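Local atomic coordinates of McyG protein (Microcystis aeruginosa PCC 7806, PDB entry 4R0M), a protein that binds phenylalanyl-adenylate in its adenylation domain and, as part of the microcystin synthetase, probably activates a starter substrate and loads it onto the adjoining peptidyl carrier domain. Residues S47-D50 with L51-D54; L19-V22 with L23-A26; A471-Q475 with S476-D480; K540-E544 with Q545-S549. One frame throughout, in Å; residues are numbered along the deposited sequence.

Overall arrangement
The four contacts form two touching pairs on opposite sides of the chain's centre. Along the chain they come in the order interaction 2, 1, 3, 4. Interaction 2 lies on helix 19-27 and interaction 1 at the start of helix 48-64; their centres are 11 Å apart, and L23 packs on L51 and Y52, A26 on Y48. Interaction 3 is the turn of the hairpin 468-474/479-486, and interaction 4 ends helix 536-545; here the centres are 14 Å apart, with V472 meeting K540 and F543. Centres in different pairs are 49 to 58 Å apart. The second pair probably belongs to the small C-terminal subdomain, which in ANL enzymes moves relative to the larger N-terminal part.

Interaction 1 of 4, residues S47-D50 with L51-D54; sequences SYQD and LYQD
The side-chain amides of Q49 and Q53 lie side by side and nearly coplanar, their planes 26° apart. Q53 NE2 donates to Q49 OE1 over 3.2 Å in a straight bond (178°). The acceptor lies in the plane of the Q53 amide, while the donor is tilted out of the Q49 carbonyl plane. Q49 gets there with CG anti to its backbone N and a bend at chi2 (63°); glutamine suits both places, since one amide can offer an N-H and the other an oxygen. Q49 OE1 also comes obliquely to the ring of Y52, 3.9 Å from CD2. At the edge of the Y48 ring, close to its plane, L51 CD2 stands 4.2 Å from CD1.

These contacts belong to the first two turns of helix 48-64, which begins with a capping box. S47, the N-cap, accepts from D50 N through OG at 3.2 Å, and D50 OD2 takes a weak return bond from S47 N at 3.4 Å. S47 OG also donates to D50 OD2 (2.6 Å), approaching from above the carboxylate plane. Serine and aspartate suit their places, each short enough to reach the other's backbone N-H. Around the helix start, Y48 OH bonds C242 O and Q244, the D54 carboxylate pairs with R159, and L51 packs against W88 of helix 80-93.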
ATOM      1  N   SER A  47     -20.646   8.803 -12.813  1.00 30.21           N
ATOM      2  CA  SER A  47     -21.105   9.662 -11.717  1.00 29.48           C
ATOM      3  C   SER A  47     -21.492   8.817 -10.508  1.00 28.49           C
ATOM      4  O   SER A  47     -21.788   7.629 -10.645  1.00 27.81           O
ATOM      5  CB  SER A  47     -22.287  10.532 -12.161  1.00 29.15           C
ATOM      6  OG  SER A  47     -23.486   9.777 -12.245  1.00 28.42           O
ATOM      7  N   TYR A  48     -21.490   9.433  -9.328  1.00 28.65           N
ATOM      8  CA  TYR A  48     -21.847   8.727  -8.097  1.00 29.48           C
ATOM      9  C   TYR A  48     -23.254   8.133  -8.142  1.00 30.15           C
ATOM     10  O   TYR A  48     -23.513   7.093  -7.531  1.00 30.31           O
ATOM     11  CB  TYR A  48     -21.671   9.630  -6.878  1.00 29.32           C
ATOM     12  CG  TYR A  48     -20.226   9.893  -6.525  1.00 29.10           C
ATOM     13  CD1 TYR A  48     -19.337   8.836  -6.311  1.00 29.27           C
ATOM     14  CD2 TYR A  48     -19.747  11.192  -6.395  1.00 28.99           C
ATOM     15  CE1 TYR A  48     -18.012   9.070  -5.987  1.00 29.23           C
ATOM     16  CE2 TYR A  48     -18.421  11.437  -6.068  1.00 29.33           C
ATOM     17  CZ  TYR A  48     -17.559  10.372  -5.866  1.00 29.58           C
ATOM     18  OH  TYR A  48     -16.239  10.602  -5.539  1.00 29.78           O
ATOM     19  N   GLN A  49     -24.144   8.793  -8.884  1.00 31.05           N
ATOM     20  CA  GLN A  49     -25.489   8.287  -9.151  1.00 31.94           C
ATOM     21  C   GLN A  49     -25.447   7.000  -9.982  1.00 31.88           C
ATOM     22  O   GLN A  49     -26.155   6.038  -9.675  1.00 31.77           O
ATOM     23  CB  GLN A  49     -26.335   9.364  -9.853  1.00 33.30           C
ATOM     24  CG  GLN A  49     -27.784   8.973 -10.128  1.00 33.96           C
ATOM     25  CD  GLN A  49     -28.579   8.703  -8.862  1.00 35.16           C
ATOM     26  OE1 GLN A  49     -28.921   7.556  -8.565  1.00 36.24           O
ATOM     27  NE2 GLN A  49     -28.869   9.757  -8.103  1.00 35.34           N
ATOM     28  N   ASP A  50     -24.617   6.994 -11.028  1.00 31.90           N
ATOM     29  CA  ASP A  50     -24.437   5.814 -11.883  1.00 32.26           C
ATOM     30  C   ASP A  50     -23.812   4.652 -11.113  1.00 32.07           C
ATOM     31  O   ASP A  50     -24.226   3.503 -11.273  1.00 32.30           O
ATOM     32  CB  ASP A  50     -23.567   6.143 -13.101  1.00 33.25           C
ATOM     33  CG  ASP A  50     -24.222   7.130 -14.049  1.00 34.13           C
ATOM     34  OD1 ASP A  50     -25.314   6.831 -14.577  1.00 34.88           O
ATOM     35  OD2 ASP A  50     -23.626   8.200 -14.289  1.00 34.61           O
ATOM     36  N   LEU A  51     -22.814   4.962 -10.285  1.00 31.94           N
ATOM     37  CA  LEU A  51     -22.151   3.964  -9.446  1.00 32.27           C
ATOM     38  C   LEU A  51     -23.156   3.297  -8.510  1.00 32.64           C
ATOM     39  O   LEU A  51     -23.215   2.067  -8.420  1.00 33.25           O
ATOM     40  CB  LEU A  51     -21.008   4.604  -8.648  1.00 31.87           C
ATOM     41  CG  LEU A  51     -20.360   3.796  -7.516  1.00 31.64           C
ATOM     42  CD1 LEU A  51     -19.513   2.652  -8.057  1.00 31.57           C
ATOM     43  CD2 LEU A  51     -19.525   4.700  -6.625  1.00 30.97           C
ATOM     44  N   TYR A  52     -23.951   4.124  -7.832  1.00 32.66           N
ATOM     45  CA  TYR A  52     -25.003   3.651  -6.937  1.00 32.41           C
ATOM     46  C   TYR A  52     -25.979   2.720  -7.659  1.00 31.91           C
ATOM     47  O   TYR A  52     -26.306   1.648  -7.150  1.00 31.88           O
ATOM     48  CB  TYR A  52     -25.734   4.846  -6.308  1.00 32.68           C
ATOM     49  CG  TYR A  52     -26.957   4.493  -5.488  1.00 33.07           C
ATOM     50  CD1 TYR A  52     -26.834   3.992  -4.192  1.00 33.43           C
ATOM     51  CD2 TYR A  52     -28.240   4.675  -6.004  1.00 33.24           C
ATOM     52  CE1 TYR A  52     -27.954   3.674  -3.439  1.00 33.73           C
ATOM     53  CE2 TYR A  52     -29.366   4.357  -5.259  1.00 33.22           C
ATOM     54  CZ  TYR A  52     -29.220   3.859  -3.978  1.00 33.56           C
ATOM     55  OH  TYR A  52     -30.335   3.542  -3.236  1.00 33.59           O
ATOM     56  N   GLN A  53     -26.423   3.126  -8.849  1.00 31.85           N
ATOM     57  CA  GLN A  53     -27.351   2.319  -9.644  1.00 32.03           C
ATOM     58  C   GLN A  53     -26.712   1.009 -10.101  1.00 31.47           C
ATOM     59  O   GLN A  53     -27.362  -0.037 -10.095  1.00 31.49           O
ATOM     60  CB  GLN A  53     -27.882   3.101 -10.854  1.00 32.62           C
ATOM     61  CG  GLN A  53     -28.799   4.280 -10.531  1.00 33.45           C
ATOM     62  CD  GLN A  53     -30.058   3.895  -9.764  1.00 33.95           C
ATOM     63  OE1 GLN A  53     -30.607   2.806  -9.933  1.00 33.94           O
ATOM     64  NE2 GLN A  53     -30.526   4.804  -8.917  1.00 34.73           N
ATOM     65  N   ASP A  54     -25.440   1.080 -10.491  1.00 31.28           N
ATOM     66  CA  ASP A  54     -24.670  -0.092 -10.917  1.00 30.72           C
ATOM     67  C   ASP A  54     -24.496  -1.076  -9.757  1.00 30.30           C
ATOM     68  O   ASP A  54     -24.698  -2.283  -9.919  1.00 29.50           O
ATOM     69  CB  ASP A  54     -23.308   0.351 -11.465  1.00 30.84           C
ATOM     70  CG  ASP A  54     -22.596  -0.737 -12.258  1.00 30.45           C
ATOM     71  OD1 ASP A  54     -23.205  -1.784 -12.572  1.00 30.23           O
ATOM     72  OD2 ASP A  54     -21.406  -0.530 -12.579  1.00 30.20           O
TER

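Interaction 2 of 4, residues L19-V22 with L23-A26; sequences LSEV and LETA
T25 grips the carbonyl of E21 twice. Its OG1 donates to E21 O over 2.8 Å and its backbone N over 2.9 Å, the two arriving from opposite faces of the carbonyl plane. With chi1 at -57°, OG1 stands beside T25's own backbone N, where it can turn back to the preceding turn of helix 19-27; threonine suits the place because its hydroxyl does this while CG2 sits beside the carbonyl carbon. R17 gives T25 OG1 a further partner.

E24 also folds back, but without such a bond. Its CG lies beside the backbone N (chi1 -77°), and the chain beyond runs extended past the carbonyl of S20, so that CG and CD pass S20 O, CD at 3.2 Å. OE2 ends 4.1 Å from S20 CB, and OE1 faces CG of E21 at 4.3 Å. Putting an alanine at E24 would probably uncover the S20 carbonyl on this side and cost Y52 of helix 48-64 the methylene it packs against.

The apolar residues serve the other side of the helix: L23 meets W88 and L51, while V22 and A26 pack on V238 of helix 227-240. S20, small enough for a buried position, turns OG to T18.

Since E24 OE1 and S20 O are both acceptors, the E24 carboxylate gains no bond from S20 O; any mild repulsion from the acid of E21, whose OE2 lies 6.1 Å from E24 OE1, is probably offset by the nearby helix N-terminus.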
ATOM      1  N   LEU A  19     -21.586   3.326   5.308  1.00 32.43           N
ATOM      2  CA  LEU A  19     -21.065   3.535   3.958  1.00 32.15           C
ATOM      3  C   LEU A  19     -22.173   3.800   2.933  1.00 31.78           C
ATOM      4  O   LEU A  19     -21.989   4.597   2.014  1.00 31.93           O
ATOM      5  CB  LEU A  19     -20.180   2.359   3.524  1.00 31.61           C
ATOM      6  CG  LEU A  19     -18.818   2.244   4.219  1.00 31.28           C
ATOM      7  CD1 LEU A  19     -18.197   0.878   3.972  1.00 31.33           C
ATOM      8  CD2 LEU A  19     -17.869   3.349   3.781  1.00 30.90           C
ATOM      9  N   SER A  20     -23.317   3.144   3.107  1.00 31.56           N
ATOM     10  CA  SER A  20     -24.468   3.335   2.220  1.00 32.25           C
ATOM     11  C   SER A  20     -25.001   4.772   2.242  1.00 32.77           C
ATOM     12  O   SER A  20     -25.303   5.340   1.192  1.00 32.32           O
ATOM     13  CB  SER A  20     -25.580   2.334   2.543  1.00 31.36           C
ATOM     14  OG  SER A  20     -25.716   2.160   3.938  1.00 31.97           O
ATOM     15  N   GLU A  21     -25.092   5.354   3.436  1.00 33.59           N
ATOM     16  CA  GLU A  21     -25.517   6.748   3.604  1.00 34.81           C
ATOM     17  C   GLU A  21     -24.541   7.727   2.957  1.00 34.66           C
ATOM     18  O   GLU A  21     -24.955   8.731   2.371  1.00 35.05           O
ATOM     19  CB  GLU A  21     -25.697   7.085   5.088  1.00 36.04           C
ATOM     20  CG  GLU A  21     -26.891   6.394   5.734  1.00 37.79           C
ATOM     21  CD  GLU A  21     -26.838   6.391   7.252  1.00 39.40           C
ATOM     22  OE1 GLU A  21     -25.931   7.026   7.832  1.00 40.12           O
ATOM     23  OE2 GLU A  21     -27.714   5.745   7.869  1.00 40.79           O
ATOM     24  N   VAL A  22     -23.249   7.423   3.068  1.00 34.12           N
ATOM     25  CA  VAL A  22     -22.189   8.233   2.464  1.00 33.28           C
ATOM     26  C   VAL A  22     -22.306   8.264   0.936  1.00 32.85           C
ATOM     27  O   VAL A  22     -22.192   9.328   0.323  1.00 33.22           O
ATOM     28  CB  VAL A  22     -20.792   7.752   2.922  1.00 33.30           C
ATOM     29  CG1 VAL A  22     -19.691   8.271   2.010  1.00 33.21           C
ATOM     30  CG2 VAL A  22     -20.536   8.186   4.357  1.00 33.15           C
ATOM     31  N   LEU A  23     -22.554   7.104   0.334  1.00 32.12           N
ATOM     32  CA  LEU A  23     -22.741   7.010  -1.112  1.00 31.87           C
ATOM     33  C   LEU A  23     -24.044   7.674  -1.570  1.00 32.19           C
ATOM     34  O   LEU A  23     -24.076   8.322  -2.617  1.00 32.45           O
ATOM     35  CB  LEU A  23     -22.683   5.548  -1.579  1.00 31.05           C
ATOM     36  CG  LEU A  23     -22.958   5.240  -3.057  1.00 30.71           C
ATOM     37  CD1 LEU A  23     -21.960   5.923  -3.983  1.00 30.37           C
ATOM     38  CD2 LEU A  23     -22.971   3.737  -3.294  1.00 30.74           C
ATOM     39  N   GLU A  24     -25.106   7.507  -0.782  1.00 32.37           N
ATOM     40  CA  GLU A  24     -26.403   8.124  -1.071  1.00 32.81           C
ATOM     41  C   GLU A  24     -26.328   9.653  -1.053  1.00 32.89           C
ATOM     42  O   GLU A  24     -26.893  10.313  -1.925  1.00 32.99           O
ATOM     43  CB  GLU A  24     -27.471   7.610  -0.104  1.00 32.86           C
ATOM     44  CG  GLU A  24     -27.979   6.214  -0.447  1.00 33.03           C
ATOM     45  CD  GLU A  24     -28.484   5.439   0.759  1.00 33.79           C
ATOM     46  OE1 GLU A  24     -28.647   6.034   1.845  1.00 34.68           O
ATOM     47  OE2 GLU A  24     -28.721   4.221   0.619  1.00 34.37           O
ATOM     48  N   THR A  25     -25.619  10.201  -0.068  1.00 32.99           N
ATOM     49  CA  THR A  25     -25.329  11.638   0.001  1.00 33.28           C
ATOM     50  C   THR A  25     -24.571  12.111  -1.248  1.00 33.68           C
ATOM     51  O   THR A  25     -24.832  13.201  -1.762  1.00 33.80           O
ATOM     52  CB  THR A  25     -24.513  11.977   1.271  1.00 33.00           C
ATOM     53  OG1 THR A  25     -25.233  11.545   2.432  1.00 33.46           O
ATOM     54  CG2 THR A  25     -24.240  13.471   1.382  1.00 32.27           C
ATOM     55  N   ALA A  26     -23.649  11.279  -1.729  1.00 34.21           N
ATOM     56  CA  ALA A  26     -22.798  11.614  -2.876  1.00 34.59           C
ATOM     57  C   ALA A  26     -23.542  11.643  -4.212  1.00 34.91           C
ATOM     58  O   ALA A  26     -23.139  12.363  -5.124  1.00 34.61           O
ATOM     59  CB  ALA A  26     -21.613  10.662  -2.952  1.00 34.28           C
TER

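Interaction 3 of 4, residues A471-Q475 with S476-D480; sequences AVFDQ and SRETD
D474 OD2 is gripped by two nitrogens of R477: NE at 2.7 Å, in a nearly straight bond, and NH2 at 3.3 Å, more weakly. The acid meets the edge of the guanidinium, NE pointing almost straight at the oxygen, while the two flat groups stand 80° apart. R477 reaches it by bending at chi3 (-70°), and arginine suits the place because both N-H groups lie on that edge. A leucine at D474 would probably leave the R477 guanidinium without its charged mate and free to swing away from the turn.

The turn Q475-E478 closes a beta hairpin through a G1 beta bulge, E478 and T479 both facing D474. D474 N donates to T479 O at 2.8 Å, and T479 N returns a bond to D474 O. E478 takes the left-handed backbone conformation (phi 54°) that the bulge needs. On the F473 side of the sheet, D480 OD1 comes to the edge of the phenyl ring, 3.3 Å from CD1.

The hairpin joins strands 468-474 and 479-486 of a three-stranded sheet; V472, pairing with L481, packs its side chain on K540, F543 and E544 of helix 536-545.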
ATOM      1  N   ALA A 471      19.957  -7.908   7.340  1.00 43.35           N
ATOM      2  CA  ALA A 471      21.050  -8.547   8.068  1.00 45.97           C
ATOM      3  C   ALA A 471      20.664  -9.913   8.636  1.00 47.89           C
ATOM      4  O   ALA A 471      19.626 -10.052   9.290  1.00 48.38           O
ATOM      5  CB  ALA A 471      21.548  -7.633   9.179  1.00 46.00           C
ATOM      6  N   VAL A 472      21.503 -10.916   8.374  1.00 49.26           N
ATOM      7  CA  VAL A 472      21.358 -12.236   8.994  1.00 50.65           C
ATOM      8  C   VAL A 472      22.546 -12.524   9.912  1.00 52.20           C
ATOM      9  O   VAL A 472      23.636 -11.975   9.724  1.00 52.75           O
ATOM     10  CB  VAL A 472      21.188 -13.382   7.960  1.00 50.44           C
ATOM     11  CG1 VAL A 472      20.165 -13.016   6.892  1.00 50.58           C
ATOM     12  CG2 VAL A 472      22.516 -13.771   7.324  1.00 50.25           C
ATOM     13  N   PHE A 473      22.328 -13.376  10.909  1.00 54.10           N
ATOM     14  CA  PHE A 473      23.402 -13.808  11.795  1.00 56.22           C
ATOM     15  C   PHE A 473      24.015 -15.114  11.293  1.00 57.26           C
ATOM     16  O   PHE A 473      23.318 -16.120  11.141  1.00 57.26           O
ATOM     17  CB  PHE A 473      22.890 -13.961  13.230  1.00 56.73           C
ATOM     18  CG  PHE A 473      23.968 -14.273  14.231  1.00 58.17           C
ATOM     19  CD1 PHE A 473      24.878 -13.295  14.625  1.00 58.63           C
ATOM     20  CD2 PHE A 473      24.067 -15.543  14.790  1.00 58.78           C
ATOM     21  CE1 PHE A 473      25.871 -13.580  15.552  1.00 59.47           C
ATOM     22  CE2 PHE A 473      25.057 -15.834  15.720  1.00 59.32           C
ATOM     23  CZ  PHE A 473      25.959 -14.851  16.100  1.00 59.35           C
ATOM     24  N   ASP A 474      25.316 -15.083  11.021  1.00 58.46           N
ATOM     25  CA  ASP A 474      26.039 -16.272  10.581  1.00 60.86           C
ATOM     26  C   ASP A 474      26.520 -17.063  11.794  1.00 61.84           C
ATOM     27  O   ASP A 474      27.328 -16.573  12.585  1.00 61.63           O
ATOM     28  CB  ASP A 474      27.216 -15.891   9.675  1.00 61.46           C
ATOM     29  CG  ASP A 474      27.929 -17.102   9.087  1.00 62.52           C
ATOM     30  OD1 ASP A 474      27.296 -18.170   8.934  1.00 63.19           O
ATOM     31  OD2 ASP A 474      29.129 -16.979   8.768  1.00 62.98           O
ATOM     32  N   GLN A 475      26.007 -18.283  11.929  1.00 63.49           N
ATOM     33  CA  GLN A 475      26.304 -19.142  13.076  1.00 64.36           C
ATOM     34  C   GLN A 475      27.739 -19.674  13.049  1.00 63.10           C
ATOM     35  O   GLN A 475      28.416 -19.691  14.080  1.00 63.51           O
ATOM     36  CB  GLN A 475      25.289 -20.294  13.155  1.00 66.40           C
ATOM     37  CG  GLN A 475      25.418 -21.198  14.378  1.00 68.48           C
ATOM     38  CD  GLN A 475      25.128 -20.493  15.696  1.00 69.81           C
ATOM     39  OE1 GLN A 475      24.486 -19.440  15.732  1.00 70.56           O
ATOM     40  NE2 GLN A 475      25.599 -21.080  16.791  1.00 70.49           N
ATOM     41  N   SER A 476      28.189 -20.092  11.867  1.00 62.08           N
ATOM     42  CA  SER A 476      29.529 -20.654  11.678  1.00 61.29           C
ATOM     43  C   SER A 476      30.643 -19.709  12.128  1.00 60.90           C
ATOM     44  O   SER A 476      31.570 -20.125  12.824  1.00 61.89           O
ATOM     45  CB  SER A 476      29.745 -21.044  10.212  1.00 61.29           C
ATOM     46  OG  SER A 476      28.732 -21.926   9.763  1.00 61.80           O
ATOM     47  N   ARG A 477      30.538 -18.443  11.731  1.00 59.11           N
ATOM     48  CA  ARG A 477      31.568 -17.444  12.022  1.00 58.17           C
ATOM     49  C   ARG A 477      31.186 -16.497  13.163  1.00 58.26           C
ATOM     50  O   ARG A 477      31.942 -15.578  13.493  1.00 58.00           O
ATOM     51  CB  ARG A 477      31.914 -16.652  10.757  1.00 56.85           C
ATOM     52  CG  ARG A 477      32.631 -17.472   9.696  1.00 55.42           C
ATOM     53  CD  ARG A 477      32.829 -16.678   8.417  1.00 54.76           C
ATOM     54  NE  ARG A 477      31.568 -16.440   7.717  1.00 53.62           N
ATOM     55  CZ  ARG A 477      31.459 -15.800   6.555  1.00 52.57           C
ATOM     56  NH1 ARG A 477      32.537 -15.325   5.945  1.00 51.58           N
ATOM     57  NH2 ARG A 477      30.266 -15.635   6.002  1.00 52.54           N
ATOM     58  N   GLU A 478      30.014 -16.735  13.755  1.00 59.09           N
ATOM     59  CA  GLU A 478      29.513 -15.976  14.914  1.00 59.92           C
ATOM     60  C   GLU A 478      29.477 -14.457  14.696  1.00 58.87           C
ATOM     61  O   GLU A 478      29.816 -13.682  15.594  1.00 60.00           O
ATOM     62  CB  GLU A 478      30.301 -16.333  16.188  1.00 61.34           C
ATOM     63  CG  GLU A 478      30.307 -17.815  16.555  1.00 63.73           C
ATOM     64  CD  GLU A 478      29.101 -18.243  17.377  1.00 65.55           C
ATOM     65  OE1 GLU A 478      27.949 -18.033  16.933  1.00 66.79           O
ATOM     66  OE2 GLU A 478      29.308 -18.812  18.472  1.00 65.18           O
ATOM     67  N   THR A 479      29.060 -14.041  13.501  1.00 57.03           N
ATOM     68  CA  THR A 479      29.008 -12.619  13.150  1.00 55.74           C
ATOM     69  C   THR A 479      27.820 -12.257  12.244  1.00 54.72           C
ATOM     70  O   THR A 479      27.243 -13.123  11.581  1.00 53.71           O
ATOM     71  CB  THR A 479      30.341 -12.133  12.526  1.00 55.74           C
ATOM     72  OG1 THR A 479      30.320 -10.705  12.395  1.00 55.89           O
ATOM     73  CG2 THR A 479      30.588 -12.774  11.155  1.00 55.22           C
ATOM     74  N   ASP A 480      27.466 -10.974  12.230  1.00 53.62           N
ATOM     75  CA  ASP A 480      26.345 -10.476  11.431  1.00 52.25           C
ATOM     76  C   ASP A 480      26.760 -10.099  10.011  1.00 50.79           C
ATOM     77  O   ASP A 480      27.750  -9.395   9.807  1.00 51.01           O
ATOM     78  CB  ASP A 480      25.680  -9.286  12.125  1.00 52.31           C
ATOM     79  CG  ASP A 480      24.817  -9.707  13.297  1.00 53.58           C
ATOM     80  OD1 ASP A 480      23.888 -10.519  13.096  1.00 54.79           O
ATOM     81  OD2 ASP A 480      25.062  -9.218  14.421  1.00 53.73           O
TER

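Interaction 4 of 4, residues K540-E544 with Q545-S549; sequences KKDFE and QGLFS
D542 O receives the backbone N of L547 in a short, nearly straight bond (2.7 Å, 173°), drawn from five residues ahead rather than the four of an alpha-helix. Q545 N adds a weak bond to the same oxygen at 3.4 Å, and G546 CA makes a CH...O contact with it. At the next carbonyl along, a water donates to F543 O and accepts from F548 N at 2.8 Å, bridging helix end and loop. The peptide before G546 is cis, and glycine suits the sharp reversal because a CB there would fall against F543 O.

F548, with CG anti to its carbonyl carbon (chi1 -42°), brings the CD2-CE2-CZ side of its ring obliquely against the helix: CZ lies 3.6 Å from D542 CB and CE2 3.5 Å from F543 N. F543 CB sits at the edge of that ring, in its plane, while F548 CD2 comes to the edge of the F543 ring. L547 CD2 lies alongside the D542 side chain, 3.9 Å from CG.

Between the end of helix 536-545 and the start of helix 549-558, the two phenylalanines pack on I519 of strand 517-520; F543 also meets the Y517 ring and V472 of strand 468-474.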
ATOM      1  N   LYS A 540      14.717 -12.711   3.084  1.00 45.97           N
ATOM      2  CA  LYS A 540      15.589 -13.235   4.132  1.00 46.99           C
ATOM      3  C   LYS A 540      15.465 -14.756   4.217  1.00 47.71           C
ATOM      4  O   LYS A 540      16.474 -15.463   4.285  1.00 47.84           O
ATOM      5  CB  LYS A 540      15.282 -12.587   5.486  1.00 46.80           C
ATOM      6  CG  LYS A 540      16.270 -12.956   6.586  1.00 47.92           C
ATOM      7  CD  LYS A 540      15.890 -12.366   7.937  1.00 48.75           C
ATOM      8  CE  LYS A 540      16.376 -10.933   8.087  1.00 50.32           C
ATOM      9  NZ  LYS A 540      16.149 -10.411   9.464  1.00 52.03           N
ATOM     10  N   LYS A 541      14.226 -15.249   4.198  1.00 48.39           N
ATOM     11  CA  LYS A 541      13.962 -16.685   4.206  1.00 49.23           C
ATOM     12  C   LYS A 541      14.542 -17.370   2.976  1.00 48.30           C
ATOM     13  O   LYS A 541      15.252 -18.366   3.106  1.00 48.37           O
ATOM     14  CB  LYS A 541      12.465 -16.980   4.339  1.00 51.02           C
ATOM     15  CG  LYS A 541      11.974 -16.988   5.777  1.00 53.33           C
ATOM     16  CD  LYS A 541      10.713 -17.823   5.931  1.00 55.20           C
ATOM     17  CE  LYS A 541      10.451 -18.137   7.396  1.00 56.62           C
ATOM     18  NZ  LYS A 541       9.287 -19.047   7.579  1.00 57.05           N
ATOM     19  N   ASP A 542      14.257 -16.819   1.794  1.00 47.42           N
ATOM     20  CA  ASP A 542      14.795 -17.331   0.528  1.00 48.04           C
ATOM     21  C   ASP A 542      16.313 -17.538   0.583  1.00 48.12           C
ATOM     22  O   ASP A 542      16.820 -18.575   0.145  1.00 48.14           O
ATOM     23  CB  ASP A 542      14.436 -16.401  -0.639  1.00 48.54           C
ATOM     24  CG  ASP A 542      12.978 -16.520  -1.076  1.00 49.18           C
ATOM     25  OD1 ASP A 542      12.309 -17.519  -0.733  1.00 49.53           O
ATOM     26  OD2 ASP A 542      12.500 -15.601  -1.777  1.00 49.45           O
ATOM     27  N   PHE A 543      17.021 -16.549   1.126  1.00 46.84           N
ATOM     28  CA  PHE A 543      18.472 -16.610   1.300  1.00 45.87           C
ATOM     29  C   PHE A 543      18.899 -17.736   2.248  1.00 45.88           C
ATOM     30  O   PHE A 543      19.885 -18.432   1.993  1.00 43.68           O
ATOM     31  CB  PHE A 543      19.001 -15.254   1.793  1.00 44.76           C
ATOM     32  CG  PHE A 543      20.442 -15.279   2.225  1.00 43.63           C
ATOM     33  CD1 PHE A 543      21.466 -15.165   1.290  1.00 43.61           C
ATOM     34  CD2 PHE A 543      20.776 -15.409   3.571  1.00 43.20           C
ATOM     35  CE1 PHE A 543      22.796 -15.189   1.689  1.00 43.40           C
ATOM     36  CE2 PHE A 543      22.103 -15.434   3.975  1.00 43.04           C
ATOM     37  CZ  PHE A 543      23.114 -15.323   3.032  1.00 42.97           C
ATOM     38  N   GLU A 544      18.149 -17.909   3.336  1.00 46.22           N
ATOM     39  CA  GLU A 544      18.480 -18.895   4.365  1.00 47.10           C
ATOM     40  C   GLU A 544      18.111 -20.338   3.994  1.00 47.15           C
ATOM     41  O   GLU A 544      18.334 -21.255   4.783  1.00 47.07           O
ATOM     42  CB  GLU A 544      17.838 -18.504   5.701  1.00 47.77           C
ATOM     43  CG  GLU A 544      18.430 -17.250   6.333  1.00 48.97           C
ATOM     44  CD  GLU A 544      17.661 -16.771   7.556  1.00 50.45           C
ATOM     45  OE1 GLU A 544      16.435 -17.008   7.636  1.00 51.04           O
ATOM     46  OE2 GLU A 544      18.288 -16.144   8.438  1.00 50.73           O
ATOM     47  N   GLN A 545      17.560 -20.538   2.796  1.00 47.82           N
ATOM     48  CA  GLN A 545      17.147 -21.874   2.352  1.00 48.23           C
ATOM     49  C   GLN A 545      18.307 -22.786   1.907  1.00 48.46           C
ATOM     50  O   GLN A 545      18.458 -23.875   2.455  1.00 51.03           O
ATOM     51  CB  GLN A 545      16.040 -21.820   1.282  1.00 48.89           C
ATOM     52  CG  GLN A 545      14.852 -20.915   1.595  1.00 48.85           C
ATOM     53  CD  GLN A 545      14.006 -21.369   2.776  1.00 48.68           C
ATOM     54  OE1 GLN A 545      14.524 -21.762   3.823  1.00 49.43           O
ATOM     55  NE2 GLN A 545      12.688 -21.290   2.618  1.00 48.01           N
ATOM     56  N   GLY A 546      19.139 -22.370   0.948  1.00 46.69           N
ATOM     57  CA  GLY A 546      19.085 -21.069   0.300  1.00 44.53           C
ATOM     58  C   GLY A 546      18.784 -21.161  -1.181  1.00 43.66           C
ATOM     59  O   GLY A 546      19.404 -21.942  -1.911  1.00 42.78           O
ATOM     60  N   LEU A 547      17.830 -20.342  -1.614  1.00 42.41           N
ATOM     61  CA  LEU A 547      17.387 -20.291  -3.002  1.00 42.02           C
ATOM     62  C   LEU A 547      18.461 -19.727  -3.940  1.00 41.89           C
ATOM     63  O   LEU A 547      18.479 -20.045  -5.131  1.00 40.87           O
ATOM     64  CB  LEU A 547      16.099 -19.461  -3.098  1.00 41.43           C
ATOM     65  CG  LEU A 547      15.225 -19.529  -4.354  1.00 41.21           C
ATOM     66  CD1 LEU A 547      14.584 -20.899  -4.510  1.00 40.92           C
ATOM     67  CD2 LEU A 547      14.158 -18.443  -4.310  1.00 40.65           C
ATOM     68  N   PHE A 548      19.357 -18.908  -3.391  1.00 42.85           N
ATOM     69  CA  PHE A 548      20.359 -18.194  -4.192  1.00 44.22           C
ATOM     70  C   PHE A 548      21.755 -18.830  -4.161  1.00 44.23           C
ATOM     71  O   PHE A 548      22.662 -18.361  -4.859  1.00 44.25           O
ATOM     72  CB  PHE A 548      20.458 -16.723  -3.755  1.00 44.68           C
ATOM     73  CG  PHE A 548      19.132 -16.070  -3.478  1.00 44.78           C
ATOM     74  CD1 PHE A 548      18.197 -15.891  -4.495  1.00 45.08           C
ATOM     75  CD2 PHE A 548      18.822 -15.619  -2.199  1.00 45.11           C
ATOM     76  CE1 PHE A 548      16.975 -15.284  -4.238  1.00 45.25           C
ATOM     77  CE2 PHE A 548      17.604 -15.007  -1.937  1.00 45.45           C
ATOM     78  CZ  PHE A 548      16.679 -14.840  -2.958  1.00 45.51           C
ATOM     79  N   SER A 549      21.920 -19.885  -3.361  1.00 44.13           N
ATOM     80  CA  SER A 549      23.218 -20.555  -3.181  1.00 43.88           C
ATOM     81  C   SER A 549      23.927 -20.874  -4.499  1.00 44.27           C
ATOM     82  O   SER A 549      25.145 -20.724  -4.607  1.00 44.33           O
ATOM     83  CB  SER A 549      23.059 -21.825  -2.346  1.00 42.69           C
ATOM     84  OG  SER A 549      22.678 -21.508  -1.018  1.00 42.86           O
TER
HETATM   85  O   HOH W   1      20.495 -18.434  -0.864  1.00 37.43           O